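Local coordinates for protein SusD homolog (Bacteroides ovatus, PDB 4F53) that probably binds mucin O-glycans at the cell surface as a SusD-family outer-membrane lipoprotein built on a TPR-like helical scaffold, at residues A[123-128]-A[202-207]; A[154-159]-A[515-520]; A[392-397]-A[403-408]. One frame throughout, in Å; residues are numbered along the deposited sequence.

Contact 1 of 3, residues A[123-128]-A[202-207]; sequences VMLRVT and LRMAMR
L125 of helix 110-131 reaches M204 and R207 of helix 190-207 and bridges two helix segments whose axes come no closer than 13.0 Å. The segments run nearly parallel, at 19°, and at this spacing they meet through side chains, not backbone; L125 supplies more than half of the modest buried surface. Its CG stands anti to the backbone N (chi1 -177°), which carries both methyls across the gap. CD2 packs on CG of M204 at 4.0 Å, while CD1 lies 4.1 Å from the CE methyl of the same selenomethionine. The M204 chain bends at its last torsion, bringing CE back beside the leucine, and the two side chains slide past each other in opposite directions, alongside rather than end on. R207 comes from the other direction: L125 CD2 lies oblique to the R207 guanidinium, 4.0 Å from its NH2. Bends at chi2 and chi3 fold this arginine instead of letting it extend. R203 adds a smaller contact, with L125 CD2 at the edge of its guanidinium and 4.2 Å from its CD. The leucine thus offers apolar cover to two buried arginines whose charges are met by acidic residues: R203 by E339, and R207 by E444, E448 and D129. Such a concentration of carboxylates is likely to keep R207 charged and to fix the rotation of its guanidinium. Helix 152-173 completes the packing, with Y156 touching both L125 and M204 and M159 lying against M124 and M204; helix 82-106 covers V123 and V127 through F92, and helix 337-349 packs on L202 and M206 through L343.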
loop_
_atom_site.group_PDB
_atom_site.type_symbol
_atom_site.label_atom_id
_atom_site.label_comp_id
_atom_site.label_asym_id
_atom_site.label_seq_id
_atom_site.Cartn_x
_atom_site.Cartn_y
_atom_site.Cartn_z
ATOM N N VAL A 123 -8.161 -3.017 7.742
ATOM C CA VAL A 123 -8.836 -3.494 6.530
ATOM C C VAL A 123 -9.692 -2.378 5.939
ATOM O O VAL A 123 -9.584 -2.077 4.754
ATOM C CB VAL A 123 -9.667 -4.781 6.786
ATOM C CG1 VAL A 123 -10.502 -5.157 5.561
ATOM C CG2 VAL A 123 -8.755 -5.931 7.176
HETATM N N MSE A 124 -10.512 -1.750 6.767
HETATM C CA MSE A 124 -11.410 -0.700 6.305
HETATM C C MSE A 124 -10.647 0.607 6.036
HETATM O O MSE A 124 -11.136 1.432 5.267
HETATM C CB MSE A 124 -12.609 -0.536 7.255
HETATM C CG MSE A 124 -13.470 -1.802 7.286
HETATM SE SE MSE A 124 -14.154 -2.287 5.503
HETATM C CE MSE A 124 -14.237 -4.280 5.644
ATOM N N LEU A 125 -9.427 0.748 6.580
ATOM C CA LEU A 125 -8.521 1.865 6.243
ATOM C C LEU A 125 -8.149 1.756 4.756
ATOM O O LEU A 125 -8.182 2.759 4.079
ATOM C CB LEU A 125 -7.252 1.892 7.125
ATOM C CG LEU A 125 -6.252 3.058 6.914
ATOM C CD1 LEU A 125 -6.903 4.427 7.231
ATOM C CD2 LEU A 125 -5.012 2.865 7.777
ATOM N N ARG A 126 -7.847 0.540 4.245
ATOM C CA ARG A 126 -7.557 0.308 2.810
ATOM C C ARG A 126 -8.752 0.728 1.952
ATOM O O ARG A 126 -8.574 1.378 0.928
ATOM C CB ARG A 126 -7.265 -1.174 2.484
ATOM C CG ARG A 126 -6.182 -1.860 3.271
ATOM C CD ARG A 126 -6.129 -3.324 2.871
ATOM N NE ARG A 126 -6.012 -3.445 1.416
ATOM C CZ ARG A 126 -5.054 -4.092 0.771
ATOM N NH1 ARG A 126 -4.126 -4.758 1.445
ATOM N NH2 ARG A 126 -5.031 -4.101 -0.552
ATOM N N VAL A 127 -9.966 0.320 2.377
ATOM C CA VAL A 127 -11.232 0.571 1.679
ATOM C C VAL A 127 -11.562 2.083 1.652
ATOM O O VAL A 127 -11.844 2.596 0.565
ATOM C CB VAL A 127 -12.409 -0.284 2.233
ATOM C CG1 VAL A 127 -13.667 -0.087 1.384
ATOM C CG2 VAL A 127 -12.022 -1.773 2.302
ATOM N N THR A 128 -11.502 2.793 2.801
ATOM C CA THR A 128 -11.781 4.229 2.760
ATOM C C THR A 128 -10.672 4.961 1.969
ATOM O O THR A 128 -10.969 5.900 1.225
ATOM C CB THR A 128 -12.067 4.860 4.137
ATOM O OG1 THR A 128 -12.459 6.198 3.876
ATOM C CG2 THR A 128 -10.849 4.874 5.091
ATOM N N LEU A 202 0.127 6.652 14.296
ATOM C CA LEU A 202 1.053 7.613 13.673
ATOM C C LEU A 202 0.818 7.675 12.162
ATOM O O LEU A 202 0.829 8.757 11.597
ATOM C CB LEU A 202 2.518 7.216 14.006
ATOM C CG LEU A 202 3.654 7.970 13.322
ATOM C CD1 LEU A 202 3.721 9.432 13.783
ATOM C CD2 LEU A 202 4.963 7.296 13.605
ATOM N N ARG A 203 0.574 6.533 11.521
ATOM C CA ARG A 203 0.302 6.466 10.079
ATOM C C ARG A 203 -0.977 7.266 9.747
ATOM O O ARG A 203 -0.961 8.092 8.852
ATOM C CB ARG A 203 0.189 5.003 9.587
ATOM C CG ARG A 203 -0.300 4.916 8.121
ATOM C CD ARG A 203 -0.845 3.556 7.769
ATOM N NE ARG A 203 0.224 2.602 7.463
ATOM C CZ ARG A 203 0.003 1.335 7.121
ATOM N NH1 ARG A 203 -1.239 0.866 7.054
ATOM N NH2 ARG A 203 1.018 0.538 6.807
HETATM N N MSE A 204 -2.024 7.100 10.548
HETATM C CA MSE A 204 -3.287 7.800 10.345
HETATM C C MSE A 204 -3.206 9.285 10.730
HETATM O O MSE A 204 -3.841 10.087 10.070
HETATM C CB MSE A 204 -4.394 7.098 11.103
HETATM C CG MSE A 204 -4.659 5.711 10.544
HETATM SE SE MSE A 204 -6.178 4.927 11.423
HETATM C CE MSE A 204 -7.510 6.158 10.886
ATOM N N ALA A 205 -2.410 9.645 11.747
ATOM C CA ALA A 205 -2.221 11.042 12.120
ATOM C C ALA A 205 -1.485 11.758 11.005
ATOM O O ALA A 205 -1.952 12.800 10.553
ATOM C CB ALA A 205 -1.441 11.146 13.424
HETATM N N MSE A 206 -0.394 11.158 10.483
HETATM C CA MSE A 206 0.372 11.741 9.374
HETATM C C MSE A 206 -0.506 11.908 8.096
HETATM O O MSE A 206 -0.414 12.921 7.396
HETATM C CB MSE A 206 1.607 10.890 9.063
HETATM C CG MSE A 206 2.665 11.665 8.295
HETATM SE SE MSE A 206 3.334 13.179 9.364
HETATM C CE MSE A 206 4.011 12.141 10.942
ATOM N N ARG A 207 -1.369 10.942 7.833
ATOM C CA ARG A 207 -2.317 10.958 6.711
ATOM C C ARG A 207 -3.225 12.214 6.680
ATOM O O ARG A 207 -3.527 12.755 5.602
ATOM C CB ARG A 207 -3.232 9.721 6.805
ATOM C CG ARG A 207 -4.083 9.515 5.542
ATOM C CD ARG A 207 -3.369 8.622 4.565
ATOM N NE ARG A 207 -3.580 7.194 4.870
ATOM C CZ ARG A 207 -2.638 6.258 4.982
ATOM N NH1 ARG A 207 -1.349 6.575 4.853
ATOM N NH2 ARG A 207 -2.976 4.990 5.137
#

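Contact 2 of 3, residues A[154-159]-A[515-520]; sequences AVYAKM and VWWDCK
An aromatic cluster of Y156, W516 and W517 joins helix 152-173 to the C-terminal tail of the chain. Y156 points from the helix toward the tail and touches one indole near its root and the other near its hydroxyl. CZ3 of W516 lies 3.8 Å from CG of Y156 and also meets its CB. The six-membered ring of W516 is inclined at 56° to the tyrosine ring, their centroids 5.7 Å apart. At the far end, CD1 of W517 lies 3.5 Å from OH of Y156, and the five-membered ring is turned 60° from the phenol. Both pairs are oblique. The tail presents its neighbouring indoles differently because CG of W516 is anti to the backbone N, whereas CG of W517 sits between N and the carbonyl carbon (chi1 51°). Within the turn, V515 CG2 covers one face of the W517 ring, 3.5 Å above its centre. Y156 OH and W517 NE1 do not bond to each other but share D129 OD1 as a hydrogen-bond partner, and R207 NE also bonds to the tyrosine OH. With the phenol cut back to an alanine, R207 NE is likely to lose this partner, and a gap would probably open between the two indoles and helix 110-131. F214 meets W516 edge-to-face, extending the cluster beyond the tail. The backbone forms a type I beta turn from V515 to D518, and D518 centres an inverse gamma turn; the aromatic cluster packs this C-terminal turn on the helices of the TPR-like SusD fold.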
loop_
_atom_site.group_PDB
_atom_site.type_symbol
_atom_site.label_atom_id
_atom_site.label_comp_id
_atom_site.label_asym_id
_atom_site.label_seq_id
_atom_site.Cartn_x
_atom_site.Cartn_y
_atom_site.Cartn_z
ATOM N N ALA A 154 -15.517 11.117 9.212
ATOM C CA ALA A 154 -16.197 10.363 10.263
ATOM C C ALA A 154 -15.585 8.965 10.425
ATOM O O ALA A 154 -15.467 8.493 11.553
ATOM C CB ALA A 154 -17.698 10.255 9.972
ATOM N N VAL A 155 -15.136 8.332 9.326
ATOM C CA VAL A 155 -14.474 7.013 9.356
ATOM C C VAL A 155 -13.144 7.136 10.110
ATOM O O VAL A 155 -12.919 6.380 11.057
ATOM C CB VAL A 155 -14.279 6.421 7.947
ATOM C CG1 VAL A 155 -13.463 5.130 8.002
ATOM C CG2 VAL A 155 -15.626 6.177 7.261
ATOM N N TYR A 156 -12.294 8.122 9.726
ATOM C CA TYR A 156 -11.004 8.359 10.379
ATOM C C TYR A 156 -11.184 8.716 11.863
ATOM O O TYR A 156 -10.467 8.172 12.694
ATOM C CB TYR A 156 -10.214 9.467 9.642
ATOM C CG TYR A 156 -9.245 8.916 8.612
ATOM C CD1 TYR A 156 -9.704 8.364 7.411
ATOM C CD2 TYR A 156 -7.874 8.941 8.837
ATOM C CE1 TYR A 156 -8.814 7.858 6.461
ATOM C CE2 TYR A 156 -6.977 8.421 7.905
ATOM C CZ TYR A 156 -7.450 7.885 6.714
ATOM O OH TYR A 156 -6.552 7.364 5.812
ATOM N N ALA A 157 -12.166 9.581 12.199
ATOM C CA ALA A 157 -12.415 9.993 13.583
ATOM C C ALA A 157 -12.849 8.803 14.447
ATOM O O ALA A 157 -12.321 8.642 15.547
ATOM C CB ALA A 157 -13.454 11.102 13.642
ATOM N N LYS A 158 -13.767 7.950 13.942
ATOM C CA LYS A 158 -14.205 6.769 14.693
ATOM C C LYS A 158 -13.026 5.777 14.863
ATOM O O LYS A 158 -12.766 5.331 15.977
ATOM C CB LYS A 158 -15.414 6.095 14.034
ATOM C CG LYS A 158 -15.857 4.856 14.780
ATOM C CD LYS A 158 -17.150 4.246 14.270
ATOM C CE LYS A 158 -17.203 2.752 14.536
ATOM N NZ LYS A 158 -17.028 2.398 15.980
HETATM N N MSE A 159 -12.281 5.500 13.789
HETATM C CA MSE A 159 -11.121 4.610 13.816
HETATM C C MSE A 159 -10.082 5.062 14.821
HETATM O O MSE A 159 -9.597 4.238 15.598
HETATM C CB MSE A 159 -10.446 4.522 12.427
HETATM C CG MSE A 159 -11.217 3.672 11.411
HETATM SE SE MSE A 159 -10.293 3.757 9.688
HETATM C CE MSE A 159 -11.345 2.381 8.875
ATOM N N VAL A 515 -10.207 12.228 -2.374
ATOM C CA VAL A 515 -10.816 11.838 -1.107
ATOM C C VAL A 515 -10.463 12.968 -0.093
ATOM O O VAL A 515 -9.624 13.844 -0.385
ATOM C CB VAL A 515 -10.410 10.394 -0.630
ATOM C CG1 VAL A 515 -10.810 9.349 -1.664
ATOM C CG2 VAL A 515 -8.915 10.286 -0.312
ATOM N N TRP A 516 -11.155 12.983 1.045
ATOM C CA TRP A 516 -11.026 13.990 2.095
ATOM C C TRP A 516 -9.543 14.291 2.511
ATOM O O TRP A 516 -9.189 15.469 2.541
ATOM C CB TRP A 516 -11.874 13.557 3.294
ATOM C CG TRP A 516 -11.628 14.311 4.564
ATOM C CD1 TRP A 516 -12.091 15.549 4.895
ATOM C CD2 TRP A 516 -10.898 13.834 5.702
ATOM N NE1 TRP A 516 -11.671 15.889 6.167
ATOM C CE2 TRP A 516 -10.954 14.844 6.693
ATOM C CE3 TRP A 516 -10.204 12.639 5.984
ATOM C CZ2 TRP A 516 -10.330 14.707 7.934
ATOM C CZ3 TRP A 516 -9.621 12.490 7.236
ATOM C CH2 TRP A 516 -9.674 13.523 8.186
ATOM N N TRP A 517 -8.689 13.278 2.798
ATOM C CA TRP A 517 -7.300 13.549 3.244
ATOM C C TRP A 517 -6.397 14.023 2.108
ATOM O O TRP A 517 -5.326 14.586 2.368
ATOM C CB TRP A 517 -6.654 12.327 3.969
ATOM C CG TRP A 517 -6.716 10.993 3.265
ATOM C CD1 TRP A 517 -7.447 9.903 3.651
ATOM C CD2 TRP A 517 -5.945 10.572 2.116
ATOM N NE1 TRP A 517 -7.239 8.859 2.771
ATOM C CE2 TRP A 517 -6.329 9.243 1.820
ATOM C CE3 TRP A 517 -4.979 11.195 1.295
ATOM C CZ2 TRP A 517 -5.827 8.547 0.703
ATOM C CZ3 TRP A 517 -4.491 10.510 0.182
ATOM C CH2 TRP A 517 -4.906 9.198 -0.099
ATOM N N ASP A 518 -6.814 13.795 0.847
ATOM C CA ASP A 518 -6.017 14.137 -0.340
ATOM C C ASP A 518 -6.235 15.603 -0.678
ATOM O O ASP A 518 -6.854 15.938 -1.688
ATOM C CB ASP A 518 -6.377 13.195 -1.503
ATOM C CG ASP A 518 -5.509 13.289 -2.745
ATOM O OD1 ASP A 518 -4.542 14.074 -2.736
ATOM O OD2 ASP A 518 -5.813 12.569 -3.744
ATOM N N CYS A 519 -5.715 16.487 0.176
ATOM C CA CYS A 519 -5.934 17.917 -0.013
ATOM C C CYS A 519 -4.653 18.724 0.174
ATOM O O CYS A 519 -4.736 19.879 0.613
ATOM C CB CYS A 519 -7.044 18.412 0.913
ATOM S SG CYS A 519 -6.762 18.020 2.661
ATOM N N LYS A 520 -3.480 18.162 -0.206
ATOM C CA LYS A 520 -2.197 18.885 -0.175
ATOM C C LYS A 520 -2.312 20.170 -1.028
ATOM O O LYS A 520 -2.885 20.089 -2.143
ATOM C CB LYS A 520 -1.049 17.998 -0.699
ATOM C CG LYS A 520 0.288 18.721 -0.727
ATOM C CD LYS A 520 1.405 17.878 -1.255
ATOM C CE LYS A 520 2.715 18.574 -0.984
ATOM N NZ LYS A 520 3.859 17.888 -1.609
ATOM O OXT LYS A 520 -1.887 21.246 -0.555
#

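Contact 3 of 3, residues A[392-397]-A[403-408]; sequences YKDPLK and TYDYSG
D394 carries the main polar bonds of this irregular hairpin-like loop, taking Y406 N on OD2 and giving its own N to S407 OG; a single antiparallel bridge and two Asx turns replace a regular ladder. The bond from Y406 N to D394 OD2, 2.8 Å long, is almost straight (172°), D394 OD2 accepting through its anti lone pair, away from the other oxygen. D394 N lies 2.9 Å from S407 OG. D394 OD1 meanwhile accepts from L396 N, which comes from above the carboxylate plane, so the side chain both bridges the segments and braces its own turn from D394 to K397. D405 forms the second Asx turn: its OD1 takes S407 N from above the plane and S407 OG, at 2.5 Å, through the syn lone pair. The serine hydroxyl thus links the two aspartates. The hydrogen-bonded pair of Y392 and G408 closes the other end, Y392 N reaching G408 O at 2.7 Å and G408 N returning to Y392 O. Farther out, K397, extended beyond CG, lays its aliphatic chain across the D405 carboxylate, CG lying 3.6 Å from D405 CG. Its NZ remains beyond salt-bridge range. Y406 runs beside D394 and sends its hydroxyl to Q313. Y392 packs on A265 and C269 of helix 265-273, and Y406 O lies in the plane of the Y392 ring, at the edge, 3.5 Å from Y392 CE2.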
loop_
_atom_site.group_PDB
_atom_site.type_symbol
_atom_site.label_atom_id
_atom_site.label_comp_id
_atom_site.label_asym_id
_atom_site.label_seq_id
_atom_site.Cartn_x
_atom_site.Cartn_y
_atom_site.Cartn_z
ATOM N N TYR A 392 14.195 6.362 -18.655
ATOM C CA TYR A 392 13.967 4.943 -18.862
ATOM C C TYR A 392 14.145 4.605 -20.348
ATOM O O TYR A 392 13.448 5.150 -21.204
ATOM C CB TYR A 392 12.566 4.536 -18.352
ATOM C CG TYR A 392 12.183 3.122 -18.708
ATOM C CD1 TYR A 392 12.864 2.033 -18.159
ATOM C CD2 TYR A 392 11.146 2.865 -19.600
ATOM C CE1 TYR A 392 12.533 0.720 -18.508
ATOM C CE2 TYR A 392 10.788 1.559 -19.934
ATOM C CZ TYR A 392 11.491 0.490 -19.392
ATOM O OH TYR A 392 11.097 -0.788 -19.691
ATOM N N LYS A 393 15.128 3.751 -20.655
ATOM C CA LYS A 393 15.382 3.295 -22.022
ATOM C C LYS A 393 14.780 1.899 -22.152
ATOM O O LYS A 393 15.297 0.980 -21.517
ATOM C CB LYS A 393 16.888 3.293 -22.348
ATOM C CG LYS A 393 17.531 4.681 -22.408
ATOM C CD LYS A 393 19.073 4.611 -22.416
ATOM C CE LYS A 393 19.708 4.434 -23.784
ATOM N NZ LYS A 393 21.192 4.323 -23.706
ATOM N N ASP A 394 13.648 1.742 -22.895
ATOM C CA ASP A 394 13.015 0.431 -23.104
ATOM C C ASP A 394 14.077 -0.569 -23.694
ATOM O O ASP A 394 14.571 -0.352 -24.801
ATOM C CB ASP A 394 11.759 0.533 -24.015
ATOM C CG ASP A 394 10.939 -0.750 -24.192
ATOM O OD1 ASP A 394 11.469 -1.858 -23.892
ATOM O OD2 ASP A 394 9.791 -0.657 -24.663
ATOM N N PRO A 395 14.455 -1.648 -22.955
ATOM C CA PRO A 395 15.496 -2.573 -23.479
ATOM C C PRO A 395 15.076 -3.362 -24.723
ATOM O O PRO A 395 15.931 -3.964 -25.401
ATOM C CB PRO A 395 15.765 -3.511 -22.303
ATOM C CG PRO A 395 14.527 -3.439 -21.466
ATOM C CD PRO A 395 13.996 -2.054 -21.606
ATOM N N LEU A 396 13.775 -3.341 -25.041
ATOM C CA LEU A 396 13.248 -4.062 -26.195
ATOM C C LEU A 396 13.152 -3.181 -27.457
ATOM O O LEU A 396 12.889 -3.705 -28.543
ATOM C CB LEU A 396 11.889 -4.692 -25.854
ATOM C CG LEU A 396 11.935 -5.867 -24.835
ATOM C CD1 LEU A 396 10.571 -6.432 -24.615
ATOM C CD2 LEU A 396 12.876 -6.980 -25.301
ATOM N N LYS A 397 13.427 -1.865 -27.328
ATOM C CA LYS A 397 13.418 -0.904 -28.440
ATOM C C LYS A 397 14.394 -1.356 -29.552
ATOM O O LYS A 397 15.563 -1.641 -29.273
ATOM C CB LYS A 397 13.750 0.516 -27.952
ATOM C CG LYS A 397 13.697 1.549 -29.069
ATOM C CD LYS A 397 14.506 2.773 -28.724
ATOM C CE LYS A 397 14.557 3.748 -29.871
ATOM N NZ LYS A 397 15.208 5.016 -29.461
ATOM N N THR A 403 7.833 -4.344 -31.761
ATOM C CA THR A 403 7.244 -3.162 -32.413
ATOM C C THR A 403 7.227 -1.885 -31.555
ATOM O O THR A 403 7.409 -0.790 -32.090
ATOM C CB THR A 403 5.808 -3.547 -32.830
ATOM O OG1 THR A 403 5.902 -4.493 -33.902
ATOM C CG2 THR A 403 4.947 -2.356 -33.276
ATOM N N TYR A 404 6.980 -2.017 -30.251
ATOM C CA TYR A 404 6.762 -0.893 -29.364
ATOM C C TYR A 404 8.017 -0.394 -28.650
ATOM O O TYR A 404 8.980 -1.130 -28.462
ATOM C CB TYR A 404 5.683 -1.265 -28.338
ATOM C CG TYR A 404 4.402 -1.792 -28.958
ATOM C CD1 TYR A 404 3.403 -0.921 -29.390
ATOM C CD2 TYR A 404 4.187 -3.158 -29.114
ATOM C CE1 TYR A 404 2.223 -1.398 -29.971
ATOM C CE2 TYR A 404 3.010 -3.646 -29.688
ATOM C CZ TYR A 404 2.027 -2.762 -30.107
ATOM O OH TYR A 404 0.857 -3.234 -30.647
ATOM N N ASP A 405 7.987 0.886 -28.273
ATOM C CA ASP A 405 9.037 1.571 -27.522
ATOM C C ASP A 405 8.368 2.317 -26.361
ATOM O O ASP A 405 7.759 3.372 -26.569
ATOM C CB ASP A 405 9.850 2.526 -28.425
ATOM C CG ASP A 405 10.883 3.355 -27.674
ATOM O OD1 ASP A 405 11.303 2.928 -26.578
ATOM O OD2 ASP A 405 11.291 4.421 -28.195
ATOM N N TYR A 406 8.473 1.761 -25.142
ATOM C CA TYR A 406 7.833 2.343 -23.975
ATOM C C TYR A 406 8.809 3.149 -23.114
ATOM O O TYR A 406 8.536 3.398 -21.946
ATOM C CB TYR A 406 7.095 1.258 -23.175
ATOM C CG TYR A 406 5.852 0.789 -23.902
ATOM C CD1 TYR A 406 4.797 1.663 -24.151
ATOM C CD2 TYR A 406 5.763 -0.501 -24.416
ATOM C CE1 TYR A 406 3.674 1.259 -24.872
ATOM C CE2 TYR A 406 4.622 -0.932 -25.095
ATOM C CZ TYR A 406 3.590 -0.040 -25.341
ATOM O OH TYR A 406 2.452 -0.439 -26.002
ATOM N N SER A 407 9.881 3.669 -23.736
ATOM C CA SER A 407 10.847 4.564 -23.093
ATOM C C SER A 407 10.129 5.824 -22.563
ATOM O O SER A 407 9.131 6.270 -23.137
ATOM C CB SER A 407 11.934 4.975 -24.084
ATOM O OG SER A 407 12.621 3.868 -24.649
ATOM N N GLY A 408 10.649 6.389 -21.493
ATOM C CA GLY A 408 10.099 7.595 -20.896
ATOM C C GLY A 408 11.074 8.165 -19.896
ATOM O O GLY A 408 12.222 7.719 -19.832
#

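How the contacts relate
Contacts 1 and 2 are neighbours, their centres 8 Å apart, whereas contact 3 lies 37 Å from the first and 39 Å from the second. Helices 110-131, 152-173 and 190-207 follow one another in the chain; the outer two form contact 1, and the middle one receives the C-terminal tail in contact 2. The segments of these contacts alternate along the sequence, and R207 and Y156 meet where the two contacts join. Contact 3 is local, formed within the loop between helices 379-383 and 423-438; it follows contact 1 and falls between the two segments of contact 2. Thus the chain's end closes onto the helical body, while a separately braced loop lies farther from its centre.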